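Local coordinates for protein multisubunit Na+/H+ antiporter, A subunit (Anoxybacillus flavithermus, PDB 6Z16) that probably works as the A subunit of a multisubunit membrane antiporter that exchanges sodium ions for protons, at residues Val358-Val363 with Ala527-Leu532; Gly401-Met406 with Thr474-Tyr479. All coordinates share one frame; numbering follows the deposited sequence.

Interaction 1: Val358-Val363 with Ala527-Leu532; sequences VFMVAV and AVLYGL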
loop_
_atom_site.group_PDB
_atom_site.type_symbol
_atom_site.label_atom_id
_atom_site.label_comp_id
_atom_site.label_asym_id
_atom_site.label_seq_id
_atom_site.Cartn_x
_atom_site.Cartn_y
_atom_site.Cartn_z
ATOM N N VAL A 358 -39.592 98.600 66.627
ATOM C CA VAL A 358 -38.348 99.027 67.249
ATOM C C VAL A 358 -37.171 98.131 66.863
ATOM O O VAL A 358 -36.042 98.623 66.730
ATOM C CB VAL A 358 -38.546 99.121 68.778
ATOM C CG1 VAL A 358 -38.868 97.764 69.402
ATOM C CG2 VAL A 358 -37.354 99.789 69.462
ATOM N N PHE A 359 -37.421 96.842 66.590
ATOM C CA PHE A 359 -36.343 95.879 66.397
ATOM C C PHE A 359 -35.542 96.141 65.130
ATOM O O PHE A 359 -34.369 95.747 65.070
ATOM C CB PHE A 359 -36.895 94.460 66.348
ATOM C CG PHE A 359 -37.553 94.007 67.611
ATOM C CD1 PHE A 359 -36.795 93.641 68.710
ATOM C CD2 PHE A 359 -38.931 93.897 67.682
ATOM C CE1 PHE A 359 -37.402 93.209 69.868
ATOM C CE2 PHE A 359 -39.545 93.462 68.834
ATOM C CZ PHE A 359 -38.780 93.120 69.927
ATOM N N MET A 360 -36.144 96.830 64.148
ATOM C CA MET A 360 -35.445 97.254 62.936
ATOM C C MET A 360 -34.221 98.102 63.234
ATOM O O MET A 360 -33.234 98.036 62.486
ATOM C CB MET A 360 -36.380 98.047 62.024
ATOM C CG MET A 360 -37.429 97.221 61.327
ATOM S SD MET A 360 -38.376 98.186 60.142
ATOM C CE MET A 360 -39.448 96.922 59.457
ATOM N N VAL A 361 -34.264 98.877 64.331
ATOM C CA VAL A 361 -33.127 99.686 64.767
ATOM C C VAL A 361 -31.891 98.820 64.961
ATOM O O VAL A 361 -30.787 99.192 64.532
ATOM C CB VAL A 361 -33.493 100.451 66.052
ATOM C CG1 VAL A 361 -32.287 101.168 66.627
ATOM C CG2 VAL A 361 -34.610 101.434 65.769
ATOM N N ALA A 362 -32.092 97.610 65.508
ATOM C CA ALA A 362 -31.008 96.655 65.727
ATOM C C ALA A 362 -30.269 96.333 64.438
ATOM O O ALA A 362 -29.029 96.342 64.423
ATOM C CB ALA A 362 -31.564 95.377 66.347
ATOM N N VAL A 363 -31.022 96.162 63.335
ATOM C CA VAL A 363 -30.431 95.865 62.030
ATOM C C VAL A 363 -29.475 96.969 61.634
ATOM O O VAL A 363 -28.292 96.715 61.354
ATOM C CB VAL A 363 -31.524 95.702 60.962
ATOM C CG1 VAL A 363 -30.903 95.330 59.633
ATOM C CG2 VAL A 363 -32.531 94.704 61.384
ATOM N N ALA A 527 -32.362 95.676 52.356
ATOM C CA ALA A 527 -32.010 94.367 51.819
ATOM C C ALA A 527 -32.162 93.271 52.865
ATOM O O ALA A 527 -32.757 92.226 52.586
ATOM C CB ALA A 527 -30.579 94.392 51.287
ATOM N N VAL A 528 -31.622 93.490 54.070
ATOM C CA VAL A 528 -31.663 92.471 55.122
ATOM C C VAL A 528 -33.096 92.232 55.607
ATOM O O VAL A 528 -33.449 91.122 56.020
ATOM C CB VAL A 528 -30.706 92.885 56.260
ATOM C CG1 VAL A 528 -30.708 91.904 57.412
ATOM C CG2 VAL A 528 -29.302 93.007 55.734
ATOM N N LEU A 529 -33.967 93.227 55.482
ATOM C CA LEU A 529 -35.333 93.110 55.971
ATOM C C LEU A 529 -36.316 93.117 54.810
ATOM O O LEU A 529 -37.300 93.861 54.833
ATOM C CB LEU A 529 -35.653 94.245 56.933
ATOM C CG LEU A 529 -34.801 94.334 58.189
ATOM C CD1 LEU A 529 -35.159 95.598 58.913
ATOM C CD2 LEU A 529 -35.008 93.127 59.075
ATOM N N TYR A 530 -36.028 92.316 53.786
ATOM C CA TYR A 530 -36.792 92.333 52.546
ATOM C C TYR A 530 -38.228 91.871 52.757
ATOM O O TYR A 530 -38.501 90.979 53.562
ATOM C CB TYR A 530 -36.109 91.446 51.502
ATOM C CG TYR A 530 -36.788 91.464 50.152
ATOM C CD1 TYR A 530 -36.651 92.553 49.303
ATOM C CD2 TYR A 530 -37.575 90.400 49.732
ATOM C CE1 TYR A 530 -37.277 92.582 48.072
ATOM C CE2 TYR A 530 -38.206 90.418 48.501
ATOM C CZ TYR A 530 -38.050 91.510 47.675
ATOM O OH TYR A 530 -38.673 91.535 46.450
ATOM N N GLY A 531 -39.150 92.501 52.031
ATOM C CA GLY A 531 -40.545 92.113 52.064
ATOM C C GLY A 531 -41.281 92.492 53.323
ATOM O O GLY A 531 -42.292 91.868 53.651
ATOM N N LEU A 532 -40.814 93.515 54.033
ATOM C CA LEU A 532 -41.312 93.793 55.371
ATOM C C LEU A 532 -41.718 95.255 55.497
ATOM O O LEU A 532 -42.568 95.606 56.321
ATOM C CB LEU A 532 -40.238 93.435 56.395
ATOM C CG LEU A 532 -40.602 93.399 57.870
ATOM C CD1 LEU A 532 -41.603 92.285 58.098
ATOM C CD2 LEU A 532 -39.350 93.192 58.695
#
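Leu529 pushes its branched end into a hollow between Met360 and Val363, which lie one turn apart at the start of helix 360-391. Its CD1 is the bump: it stands 3.7 Å from Met360 CG on one flank and 3.7 Å from Val363 CG2 on the other. Leu529 CD2 touches the same Val363 CG2, at 3.7 Å, so that this methyl meets both prongs of the leucine fork. Val363 and Leu529 meet tip to tip, whereas the methionine passes obliquely across the leucine. With CG1 anti to the backbone N (chi1 -177°), Val363 offers its two methyls to different neighbours, and CG1 lies 4.1 Å from Val528 CG1, the two valines lying alongside with their side chains running opposite ways. A beta-branched residue suits this place because one short side chain serves two partners. An alanine here would probably leave Val528 CG1 without its mate and open a gap beside the leucine fork. Met360 adds reach: its chain, straight past CG, carries CE to 3.8 Å from Leu532 CD2. Long and unbranched, it can line the hollow with CG and still touch a second leucine with its end. No hydrogen bond crosses the contact, which is apolar packing through and through. The second segment bends to supply its bumps: the chain leaves helix 514-528 at Leu529 and turns through a type II beta turn to Leu532, with Gly531 at the turn position where positive phi (73°) is expected. Around this junction, Phe533 and Ser348 also touch Met360, Tyr530 makes a cation-pi contact with Arg221, and Ile344 of helix 323-347 packs on Phe359 and Ala362, so the start of helix 360-391 lies between helix 323-347 and the end of helix 514-528.

Interaction 2: Gly401-Met406 with Thr474-Tyr479; sequences GLMTIM and TFFGTY
Phe475 turns the edge of its ring toward Leu402, with CD1 3.7 Å from Leu402 CB and the Leu402 carbonyl beside the same edge. Its CG stands anti to its own carbonyl carbon (chi1 -62°), which starts the ring off on the side where that carbonyl lies, and Thr474 CG2 sits over one face, near the rim. A flat ring fits here because its edge lies against Leu402 while one face takes the threonine methyl; Phe410 of helix 407-421 adds an edge-to-face partner. Tyr479 also presents an edge, its CD1 4.0 Å from Gly401 O. The third ring is met differently: Met403, bent at its last torsion (chi3 -71°), brings its terminal methyl against Phe476, CE 3.6 Å from Phe476 CE1. Between these side chains the backbones are joined directly. Gly401 N donates to Thr478 O at 2.7 Å, and Leu402 N to Phe475 O at 2.8 Å. Gly401 CA also makes a C-H...O contact with Phe475 O, at 3.3 Å. Glycine suits the turn at Gly477, whose phi of 98° other residues rarely adopt. Chemically, then, main-chain bonds tie together two loops without regular structure, with apolar contacts of Leu402, Met403 and the rings beside them, so the join probably depends more on backbone shape than on side-chain polarity.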
loop_
_atom_site.group_PDB
_atom_site.type_symbol
_atom_site.label_atom_id
_atom_site.label_comp_id
_atom_site.label_asym_id
_atom_site.label_seq_id
_atom_site.Cartn_x
_atom_site.Cartn_y
_atom_site.Cartn_z
ATOM N N GLY A 401 7.573 104.083 76.741
ATOM C CA GLY A 401 7.180 105.424 76.358
ATOM C C GLY A 401 7.438 105.735 74.900
ATOM O O GLY A 401 8.589 105.902 74.489
ATOM N N LEU A 402 6.370 105.820 74.105
ATOM C CA LEU A 402 6.484 106.061 72.671
ATOM C C LEU A 402 5.526 107.156 72.215
ATOM O O LEU A 402 5.082 107.157 71.066
ATOM C CB LEU A 402 6.243 104.777 71.878
ATOM C CG LEU A 402 7.274 103.653 72.020
ATOM C CD1 LEU A 402 6.815 102.416 71.279
ATOM C CD2 LEU A 402 8.632 104.099 71.517
ATOM N N MET A 403 5.200 108.094 73.103
ATOM C CA MET A 403 4.393 109.245 72.710
ATOM C C MET A 403 5.229 110.283 71.973
ATOM O O MET A 403 4.970 110.592 70.806
ATOM C CB MET A 403 3.748 109.884 73.936
ATOM C CG MET A 403 2.911 111.094 73.584
ATOM S SD MET A 403 2.255 111.931 75.030
ATOM C CE MET A 403 1.034 110.743 75.546
ATOM N N THR A 404 6.244 110.827 72.642
ATOM C CA THR A 404 7.121 111.831 72.054
ATOM C C THR A 404 8.168 111.229 71.129
ATOM O O THR A 404 8.998 111.971 70.592
ATOM C CB THR A 404 7.812 112.633 73.156
ATOM O OG1 THR A 404 8.612 111.753 73.955
ATOM C CG2 THR A 404 6.778 113.311 74.039
ATOM N N ILE A 405 8.157 109.915 70.946
ATOM C CA ILE A 405 9.003 109.262 69.960
ATOM C C ILE A 405 8.251 109.054 68.651
ATOM O O ILE A 405 8.806 109.256 67.568
ATOM C CB ILE A 405 9.518 107.931 70.541
ATOM C CG1 ILE A 405 10.217 108.169 71.881
ATOM C CG2 ILE A 405 10.473 107.258 69.593
ATOM C CD1 ILE A 405 11.421 109.074 71.793
ATOM N N MET A 406 6.976 108.672 68.731
ATOM C CA MET A 406 6.172 108.314 67.560
ATOM C C MET A 406 4.808 108.980 67.660
ATOM O O MET A 406 3.819 108.340 68.033
ATOM C CB MET A 406 5.988 106.800 67.468
ATOM C CG MET A 406 7.248 105.986 67.375
ATOM S SD MET A 406 6.856 104.232 67.362
ATOM C CE MET A 406 8.483 103.547 67.607
ATOM N N THR A 474 1.196 100.885 75.726
ATOM C CA THR A 474 1.927 100.932 74.464
ATOM C C THR A 474 2.764 102.191 74.314
ATOM O O THR A 474 3.905 102.120 73.857
ATOM C CB THR A 474 0.952 100.828 73.284
ATOM O OG1 THR A 474 0.125 99.674 73.460
ATOM C CG2 THR A 474 1.691 100.680 71.968
ATOM N N PHE A 475 2.235 103.341 74.724
ATOM C CA PHE A 475 2.881 104.619 74.482
ATOM C C PHE A 475 3.248 105.386 75.742
ATOM O O PHE A 475 4.084 106.291 75.663
ATOM C CB PHE A 475 1.977 105.507 73.619
ATOM C CG PHE A 475 1.690 104.941 72.264
ATOM C CD1 PHE A 475 2.627 105.042 71.250
ATOM C CD2 PHE A 475 0.480 104.314 72.002
ATOM C CE1 PHE A 475 2.367 104.523 69.998
ATOM C CE2 PHE A 475 0.215 103.797 70.751
ATOM C CZ PHE A 475 1.160 103.902 69.750
ATOM N N PHE A 476 2.650 105.070 76.885
ATOM C CA PHE A 476 2.931 105.775 78.123
ATOM C C PHE A 476 4.085 105.110 78.865
ATOM O O PHE A 476 4.650 104.108 78.425
ATOM C CB PHE A 476 1.686 105.821 79.000
ATOM C CG PHE A 476 0.587 106.670 78.448
ATOM C CD1 PHE A 476 0.588 108.033 78.647
ATOM C CD2 PHE A 476 -0.448 106.104 77.732
ATOM C CE1 PHE A 476 -0.431 108.814 78.149
ATOM C CE2 PHE A 476 -1.469 106.879 77.229
ATOM C CZ PHE A 476 -1.458 108.235 77.432
ATOM N N GLY A 477 4.432 105.668 80.020
ATOM C CA GLY A 477 5.500 105.120 80.828
ATOM C C GLY A 477 6.807 105.853 80.628
ATOM O O GLY A 477 6.880 107.069 80.824
ATOM N N THR A 478 7.846 105.124 80.230
ATOM C CA THR A 478 9.152 105.719 79.999
ATOM C C THR A 478 9.877 104.948 78.907
ATOM O O THR A 478 9.512 103.820 78.563
ATOM C CB THR A 478 9.997 105.748 81.278
ATOM O OG1 THR A 478 11.242 106.406 81.012
ATOM C CG2 THR A 478 10.259 104.339 81.781
ATOM N N TYR A 479 10.911 105.578 78.360
ATOM C CA TYR A 479 11.703 104.991 77.291
ATOM C C TYR A 479 12.821 104.141 77.873
ATOM O O TYR A 479 13.443 104.512 78.873
ATOM C CB TYR A 479 12.288 106.083 76.395
ATOM C CG TYR A 479 13.113 105.549 75.249
ATOM C CD1 TYR A 479 12.505 104.987 74.134
ATOM C CD2 TYR A 479 14.503 105.600 75.287
ATOM C CE1 TYR A 479 13.257 104.495 73.088
ATOM C CE2 TYR A 479 15.263 105.107 74.249
ATOM C CZ TYR A 479 14.637 104.555 73.153
ATOM O OH TYR A 479 15.397 104.065 72.116
#

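How the interactions relate
Interaction 2 is nested inside the chain loop that interaction 1 closes, yet the two do not touch: their centres are 46 Å apart and their nearest atoms about 31 Å. Helix 360-391 connects them, starting in interaction 1 and leading at its far end to the loop that holds 401-406. Interaction 1 lies at the start of this helix and is apolar; interaction 2 joins the loop that follows it to the loop after helix 451-472, mainly through backbone hydrogen bonds. Neither includes a residue of a phosphatidylethanolamine pocket, although helix 514-528, whose end enters interaction 1, contributes Val515, Leu516, Ser519 and Val520 to one. Both are best read as structural packing.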